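Local coordinates for protein methionine gamma-lyase (Trichomonas vaginalis, PDB 1E5E) that belongs to the pyridoxal-phosphate-dependent enzymes of the Cys/Met metabolism family and is built round a mixed beta-sheet flanked by helices, at residues D102-D107 against I127-I132; V151-P156 against V179-D184. All blocks are in the same frame, centred on the assembly; numbering follows the deposited sequence.

Interaction 1: residues D102-D107 against I127-I132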
loop_
_atom_site.group_PDB
_atom_site.type_symbol
_atom_site.label_atom_id
_atom_site.label_comp_id
_atom_site.label_asym_id
_atom_site.label_seq_id
_atom_site.Cartn_x
_atom_site.Cartn_y
_atom_site.Cartn_z
ATOM N N ASP A 102 -3.638 -2.002 -42.451
ATOM C CA ASP A 102 -2.746 -3.131 -42.215
ATOM C C ASP A 102 -3.547 -4.426 -42.064
ATOM O O ASP A 102 -4.764 -4.432 -41.982
ATOM C CB ASP A 102 -1.917 -2.908 -40.950
ATOM C CG ASP A 102 -0.836 -1.872 -41.125
ATOM O OD1 ASP A 102 -0.633 -1.520 -42.314
ATOM O OD2 ASP A 102 -0.207 -1.455 -40.117
ATOM N N HIS A 103 -2.839 -5.556 -42.034
ATOM C CA HIS A 103 -3.462 -6.868 -41.894
ATOM C C HIS A 103 -2.815 -7.621 -40.717
ATOM O O HIS A 103 -1.621 -7.564 -40.513
ATOM C CB HIS A 103 -3.303 -7.714 -43.161
ATOM C CG HIS A 103 -3.825 -9.100 -43.152
ATOM N ND1 HIS A 103 -2.988 -10.191 -43.488
ATOM C CD2 HIS A 103 -5.039 -9.616 -42.919
ATOM C CE1 HIS A 103 -3.684 -11.302 -43.424
ATOM N NE2 HIS A 103 -4.931 -10.982 -43.095
ATOM N N LEU A 104 -3.680 -8.293 -39.996
ATOM C CA LEU A 104 -3.308 -9.090 -38.876
ATOM C C LEU A 104 -3.786 -10.535 -38.984
ATOM O O LEU A 104 -4.978 -10.742 -39.098
ATOM C CB LEU A 104 -3.900 -8.518 -37.563
ATOM C CG LEU A 104 -3.470 -9.326 -36.321
ATOM C CD1 LEU A 104 -3.033 -8.381 -35.204
ATOM C CD2 LEU A 104 -4.633 -10.187 -35.840
ATOM N N ILE A 105 -2.858 -11.464 -38.778
ATOM C CA ILE A 105 -3.252 -12.870 -38.701
ATOM C C ILE A 105 -3.172 -13.328 -37.236
ATOM O O ILE A 105 -2.159 -13.188 -36.547
ATOM C CB ILE A 105 -2.332 -13.769 -39.547
ATOM C CG1 ILE A 105 -2.442 -13.379 -41.027
ATOM C CG2 ILE A 105 -2.662 -15.258 -39.359
ATOM C CD1 ILE A 105 -1.336 -13.967 -41.898
ATOM N N SER A 106 -4.257 -13.929 -36.770
ATOM C CA SER A 106 -4.303 -14.472 -35.436
ATOM C C SER A 106 -4.824 -15.903 -35.358
ATOM O O SER A 106 -5.683 -16.341 -36.128
ATOM C CB SER A 106 -5.296 -13.642 -34.604
ATOM O OG SER A 106 -5.438 -14.216 -33.312
ATOM N N ASP A 107 -4.333 -16.590 -34.328
ATOM C CA ASP A 107 -4.851 -17.942 -34.110
ATOM C C ASP A 107 -6.283 -17.634 -33.683
ATOM O O ASP A 107 -6.490 -16.593 -33.035
ATOM C CB ASP A 107 -4.157 -18.760 -33.059
ATOM C CG ASP A 107 -4.587 -20.225 -33.074
ATOM O OD1 ASP A 107 -5.635 -20.525 -32.459
ATOM O OD2 ASP A 107 -3.871 -21.038 -33.704
ATOM N N ILE A 127 -8.428 -2.114 -39.774
ATOM C CA ILE A 127 -7.362 -3.117 -39.813
ATOM C C ILE A 127 -7.957 -4.408 -40.347
ATOM O O ILE A 127 -9.069 -4.692 -39.910
ATOM C CB ILE A 127 -6.675 -3.293 -38.439
ATOM C CG1 ILE A 127 -5.804 -2.041 -38.175
ATOM C CG2 ILE A 127 -5.758 -4.510 -38.381
ATOM C CD1 ILE A 127 -5.489 -1.830 -36.711
ATOM N N GLN A 128 -7.222 -5.147 -41.194
ATOM C CA GLN A 128 -7.829 -6.439 -41.595
ATOM C C GLN A 128 -7.343 -7.570 -40.693
ATOM O O GLN A 128 -6.149 -7.640 -40.374
ATOM C CB GLN A 128 -7.488 -6.743 -43.048
ATOM C CG GLN A 128 -7.762 -5.615 -44.013
ATOM C CD GLN A 128 -7.380 -6.063 -45.420
ATOM O OE1 GLN A 128 -6.343 -5.693 -45.943
ATOM N NE2 GLN A 128 -8.283 -6.858 -45.989
ATOM N N VAL A 129 -8.256 -8.435 -40.301
ATOM C CA VAL A 129 -7.975 -9.551 -39.392
ATOM C C VAL A 129 -8.501 -10.886 -39.912
ATOM O O VAL A 129 -9.707 -11.006 -40.154
ATOM C CB VAL A 129 -8.712 -9.334 -38.031
ATOM C CG1 VAL A 129 -8.531 -10.481 -37.044
ATOM C CG2 VAL A 129 -8.275 -8.051 -37.329
ATOM N N ASP A 130 -7.686 -11.939 -39.935
ATOM C CA ASP A 130 -8.157 -13.287 -40.190
ATOM C C ASP A 130 -7.803 -14.156 -38.978
ATOM O O ASP A 130 -6.679 -14.114 -38.484
ATOM C CB ASP A 130 -7.459 -13.929 -41.410
ATOM C CG ASP A 130 -7.897 -13.219 -42.689
ATOM O OD1 ASP A 130 -9.115 -13.257 -42.887
ATOM O OD2 ASP A 130 -7.107 -12.562 -43.387
ATOM N N PHE A 131 -8.730 -15.000 -38.571
ATOM C CA PHE A 131 -8.548 -15.933 -37.491
ATOM C C PHE A 131 -8.333 -17.308 -38.131
ATOM O O PHE A 131 -9.198 -17.731 -38.906
ATOM C CB PHE A 131 -9.783 -15.968 -36.602
ATOM C CG PHE A 131 -10.026 -14.716 -35.792
ATOM C CD1 PHE A 131 -9.212 -14.420 -34.702
ATOM C CD2 PHE A 131 -11.090 -13.884 -36.079
ATOM C CE1 PHE A 131 -9.465 -13.298 -33.923
ATOM C CE2 PHE A 131 -11.362 -12.758 -35.314
ATOM C CZ PHE A 131 -10.527 -12.470 -34.235
ATOM N N ILE A 132 -7.157 -17.889 -37.968
ATOM C CA ILE A 132 -6.878 -19.200 -38.551
ATOM C C ILE A 132 -6.403 -20.185 -37.501
ATOM O O ILE A 132 -6.274 -19.799 -36.344
ATOM C CB ILE A 132 -5.762 -19.069 -39.605
ATOM C CG1 ILE A 132 -4.470 -18.569 -38.959
ATOM C CG2 ILE A 132 -6.184 -18.151 -40.747
ATOM C CD1 ILE A 132 -3.248 -18.675 -39.865
#

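Interaction 2: residues V151-P156 against V179-D184. With PPJ (N-(hydroxy{3-hydroxy-2-methyl-5-[(phosphonooxy)methyl]pyridin-4-yl}methyl)norvaline), chain C.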
loop_
_atom_site.group_PDB
_atom_site.type_symbol
_atom_site.label_atom_id
_atom_site.label_comp_id
_atom_site.label_asym_id
_atom_site.label_seq_id
_atom_site.Cartn_x
_atom_site.Cartn_y
_atom_site.Cartn_z
ATOM N N VAL A 151 1.592 -11.656 -36.941
ATOM C CA VAL A 151 1.030 -12.993 -36.770
ATOM C C VAL A 151 0.991 -13.187 -35.234
ATOM O O VAL A 151 2.040 -13.091 -34.593
ATOM C CB VAL A 151 1.844 -14.065 -37.467
ATOM C CG1 VAL A 151 1.302 -15.431 -37.062
ATOM C CG2 VAL A 151 1.764 -13.893 -38.986
ATOM N N TYR A 152 -0.151 -13.520 -34.665
ATOM C CA TYR A 152 -0.348 -13.545 -33.223
ATOM C C TYR A 152 -0.948 -14.871 -32.773
ATOM O O TYR A 152 -1.856 -15.355 -33.458
ATOM C CB TYR A 152 -1.347 -12.406 -32.850
ATOM C CG TYR A 152 -1.615 -12.214 -31.373
ATOM C CD1 TYR A 152 -2.566 -12.996 -30.726
ATOM C CD2 TYR A 152 -0.930 -11.265 -30.621
ATOM C CE1 TYR A 152 -2.829 -12.840 -29.370
ATOM C CE2 TYR A 152 -1.179 -11.076 -29.271
ATOM C CZ TYR A 152 -2.105 -11.874 -28.649
ATOM O OH TYR A 152 -2.374 -11.690 -27.312
ATOM N N PHE A 153 -0.464 -15.442 -31.673
ATOM C CA PHE A 153 -1.006 -16.685 -31.150
ATOM C C PHE A 153 -0.754 -16.827 -29.644
ATOM O O PHE A 153 0.065 -16.095 -29.067
ATOM C CB PHE A 153 -0.368 -17.909 -31.858
ATOM C CG PHE A 153 1.109 -17.941 -31.779
ATOM C CD1 PHE A 153 1.769 -18.500 -30.668
ATOM C CD2 PHE A 153 1.898 -17.542 -32.826
ATOM C CE1 PHE A 153 3.127 -18.479 -30.562
ATOM C CE2 PHE A 153 3.276 -17.578 -32.751
ATOM C CZ PHE A 153 3.902 -18.066 -31.626
ATOM N N GLU A 154 -1.403 -17.813 -29.045
ATOM C CA GLU A 154 -1.152 -18.167 -27.648
ATOM C C GLU A 154 -0.850 -19.669 -27.607
ATOM O O GLU A 154 -1.717 -20.417 -28.104
ATOM C CB GLU A 154 -2.407 -18.067 -26.791
ATOM C CG GLU A 154 -3.067 -16.708 -26.701
ATOM C CD GLU A 154 -4.374 -16.662 -25.951
ATOM O OE1 GLU A 154 -4.707 -17.675 -25.286
ATOM O OE2 GLU A 154 -5.138 -15.660 -26.060
ATOM N N THR A 155 0.190 -20.105 -26.925
ATOM C CA THR A 155 0.351 -21.540 -26.729
ATOM C C THR A 155 0.947 -21.802 -25.349
ATOM O O THR A 155 1.960 -21.226 -24.966
ATOM C CB THR A 155 1.209 -22.121 -27.872
ATOM O OG1 THR A 155 1.404 -23.514 -27.675
ATOM C CG2 THR A 155 2.604 -21.486 -27.956
ATOM N N PRO A 156 0.348 -22.689 -24.560
ATOM C CA PRO A 156 -0.899 -23.370 -24.918
ATOM C C PRO A 156 -2.054 -22.392 -24.967
ATOM O O PRO A 156 -2.032 -21.389 -24.208
ATOM C CB PRO A 156 -1.114 -24.386 -23.812
ATOM C CG PRO A 156 0.214 -24.532 -23.109
ATOM C CD PRO A 156 0.879 -23.184 -23.281
ATOM N N VAL A 179 7.163 -8.750 -41.051
ATOM C CA VAL A 179 6.034 -9.325 -40.276
ATOM C C VAL A 179 6.550 -9.511 -38.847
ATOM O O VAL A 179 7.645 -10.045 -38.589
ATOM C CB VAL A 179 5.570 -10.676 -40.828
ATOM C CG1 VAL A 179 4.355 -11.286 -40.098
ATOM C CG2 VAL A 179 5.226 -10.534 -42.333
ATOM N N LEU A 180 5.674 -9.190 -37.908
ATOM C CA LEU A 180 6.051 -9.402 -36.491
ATOM C C LEU A 180 5.277 -10.578 -35.910
ATOM O O LEU A 180 4.051 -10.644 -36.076
ATOM C CB LEU A 180 5.738 -8.092 -35.724
ATOM C CG LEU A 180 6.835 -7.029 -35.954
ATOM C CD1 LEU A 180 6.509 -5.717 -35.279
ATOM C CD2 LEU A 180 8.191 -7.563 -35.466
ATOM N N VAL A 181 6.000 -11.496 -35.282
ATOM C CA VAL A 181 5.308 -12.607 -34.630
ATOM C C VAL A 181 5.211 -12.249 -33.152
ATOM O O VAL A 181 6.234 -12.025 -32.496
ATOM C CB VAL A 181 6.011 -13.949 -34.825
ATOM C CG1 VAL A 181 5.241 -15.052 -34.093
ATOM C CG2 VAL A 181 6.042 -14.204 -36.347
ATOM N N ILE A 182 4.025 -12.325 -32.597
ATOM C CA ILE A 182 3.759 -11.938 -31.216
ATOM C C ILE A 182 3.218 -13.155 -30.481
ATOM O O ILE A 182 2.216 -13.708 -30.964
ATOM C CB ILE A 182 2.762 -10.763 -31.143
ATOM C CG1 ILE A 182 3.286 -9.520 -31.885
ATOM C CG2 ILE A 182 2.461 -10.421 -29.683
ATOM C CD1 ILE A 182 2.299 -8.357 -31.978
ATOM N N ALA A 183 3.838 -13.579 -29.397
ATOM C CA ALA A 183 3.288 -14.749 -28.671
ATOM C C ALA A 183 2.769 -14.324 -27.302
ATOM O O ALA A 183 3.494 -13.533 -26.682
ATOM C CB ALA A 183 4.398 -15.770 -28.514
ATOM N N ASP A 184 1.573 -14.733 -26.895
ATOM C CA ASP A 184 1.098 -14.414 -25.529
ATOM C C ASP A 184 1.508 -15.596 -24.658
ATOM O O ASP A 184 0.995 -16.715 -24.763
ATOM C CB ASP A 184 -0.387 -14.092 -25.511
ATOM C CG ASP A 184 -0.962 -13.868 -24.122
ATOM O OD1 ASP A 184 -0.317 -14.222 -23.118
ATOM O OD2 ASP A 184 -2.129 -13.421 -24.040
HETATM N N1 PPJ C . -3.841 -12.940 -22.113
HETATM C C2 PPJ C . -4.225 -14.125 -21.594
HETATM C C6 PPJ C . -4.489 -11.788 -21.780
HETATM C C2A PPJ C . -3.952 -15.384 -22.153
HETATM C C3 PPJ C . -5.191 -14.063 -20.568
HETATM O O3 PPJ C . -5.648 -15.222 -20.179
HETATM C C4 PPJ C . -5.707 -12.861 -20.073
HETATM C C4A PPJ C . -6.687 -12.920 -19.038
HETATM C C5 PPJ C . -5.410 -11.665 -20.727
HETATM N N PPJ C . -7.492 -13.979 -18.831
HETATM C C5A PPJ C . -5.732 -10.364 -20.223
HETATM O OP4 PPJ C . -4.968 -10.098 -19.215
HETATM P P PPJ C . -5.644 -9.102 -18.172
HETATM O OP1 PPJ C . -4.510 -8.829 -17.085
HETATM O OP2 PPJ C . -6.899 -9.788 -17.553
HETATM O OP3 PPJ C . -6.073 -7.730 -18.857
HETATM C CA PPJ C . -8.371 -14.098 -17.797
HETATM C CB PPJ C . -9.259 -12.995 -17.399
HETATM C C PPJ C . -9.057 -15.350 -17.777
HETATM C CG PPJ C . -10.372 -12.517 -18.258
HETATM C CD PPJ C . -11.622 -13.060 -17.748
HETATM O O PPJ C . -8.834 -16.166 -18.744
HETATM O OXT PPJ C . -9.489 -15.871 -16.659
HETATM O O HOH W 1 -4.165 -13.226 -25.965
HETATM O O HOH W 2 2.379 -18.236 -26.626
HETATM O O HOH W 3 1.554 -19.360 -22.783
#

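Interaction 1: residues D102-D107 against I127-I132
Strands His103-Asp107 and Gln128-Ile132 run parallel, their axes 16° apart, and close a beta-alpha-beta unit through helix 112-124 at the edge of the large sheet. Five backbone hydrogen bonds join them, from Gln128 N to Asp102 O at one end to Ile132 N on Ser106 O (2.8 Å) at the other.

On the face carrying His103, Ile105, Gln128 and Asp130, with CG anti to the backbone N (chi1 177°), the His103 ring spans the gap between the strands. Its NE2 donates to Asp130 OD2 at 2.7 Å, on the anti side, somewhat out of the carboxylate plane but close to the plane of the ring. Ring and carboxylate planes are turned 66° from each other. ND1 is hydrogen-bonded to Thr148 OG1 of the next strand, so the imidazole is gripped at both nitrogens. Further along, the CD1 methyl of Ile132 packs on Ile105 CG2 at 3.5 Å.

The other face is turned to helix 112-124. Leu104 and Val129 run alongside each other there, CD2 to CG1 4.1 Å, and Leu104 also rests on Phe118 and Leu122. Phe131 stacks on His115, while its CD1 approaches Ser106 CB at 4.0 Å and Asp107 O lies at its ring edge.

Interaction 2: residues V151-P156 against V179-D184
Tyr152 and Ile182 pack across two parallel strands, Ile182 CG2 lying 3.6 Å from Tyr152 CD2. With CG anti to the backbone N (chi1 -176°), the tyrosine ring lies on the face that also carries Asp184, and ring and aspartate run alongside each other in a common direction. Ring and carboxylate planes are 70° apart, and Tyr152 OH comes no nearer to Asp184 than 3.6 Å, at CB. A water in the plane of the ring bridges them: it accepts from Tyr152 OH and donates to Asp184 OD2 and to Glu154 OE2.

Glu154 runs alongside Asp184 with its chain extended, and their carboxylates, clearly turned against each other, bring Glu154 OE2 and Asp184 OD2 to 4.3 Å. Tyr111 N is a second hydrogen-bond partner of Glu154 OE2, beside the shared water.

On the opposite face, a chi1 of 56° wedges Phe153 CG between its own backbone N and C. Ile182 O and Ala183 CA sit over one face of the ring, near its rim, while Val181 CG1 and Ala183 CB approach obliquely, 3.5 Å from Phe153 CE2 and 3.6 Å from CE1 respectively. Helix 166-174 packs against Phe153 and Val181. Four backbone hydrogen bonds tie the strands, the one from Phe153 N to Ile182 O being the longest at 3.3 Å.

Asp184 OD2 lies 2.6 Å from N1 of the bound PPJ, and its OD1 is hydrogen-bonded to Thr186 OG1. A strand-end aspartate facing the pyridine nitrogen is the hallmark of the cofactor site in fold-type I PLP enzymes, here at the end of a beta-alpha-beta unit.

Both interactions are parallel strand pairs of the same seven-stranded sheet, each linked by a helical crossover. They meet where strands 103-107 and 148-154 are neighbours: Ile105 O and Tyr152 N, like Asp107 N and Tyr152 O, probably form hydrogen bonds. Both contacts are buried; interaction 1 is partly exposed only along strand 128-132, the outermost within the chain, and its buried histidine pairs directly with an aspartate. Interaction 2 lies deeper, its centre about 11 Å from the chain centre against about 19 Å. Its acidic groups share a water at the PPJ pocket, whereas in interaction 1 the side chain of Ser106 remains about 11 Å from PPJ.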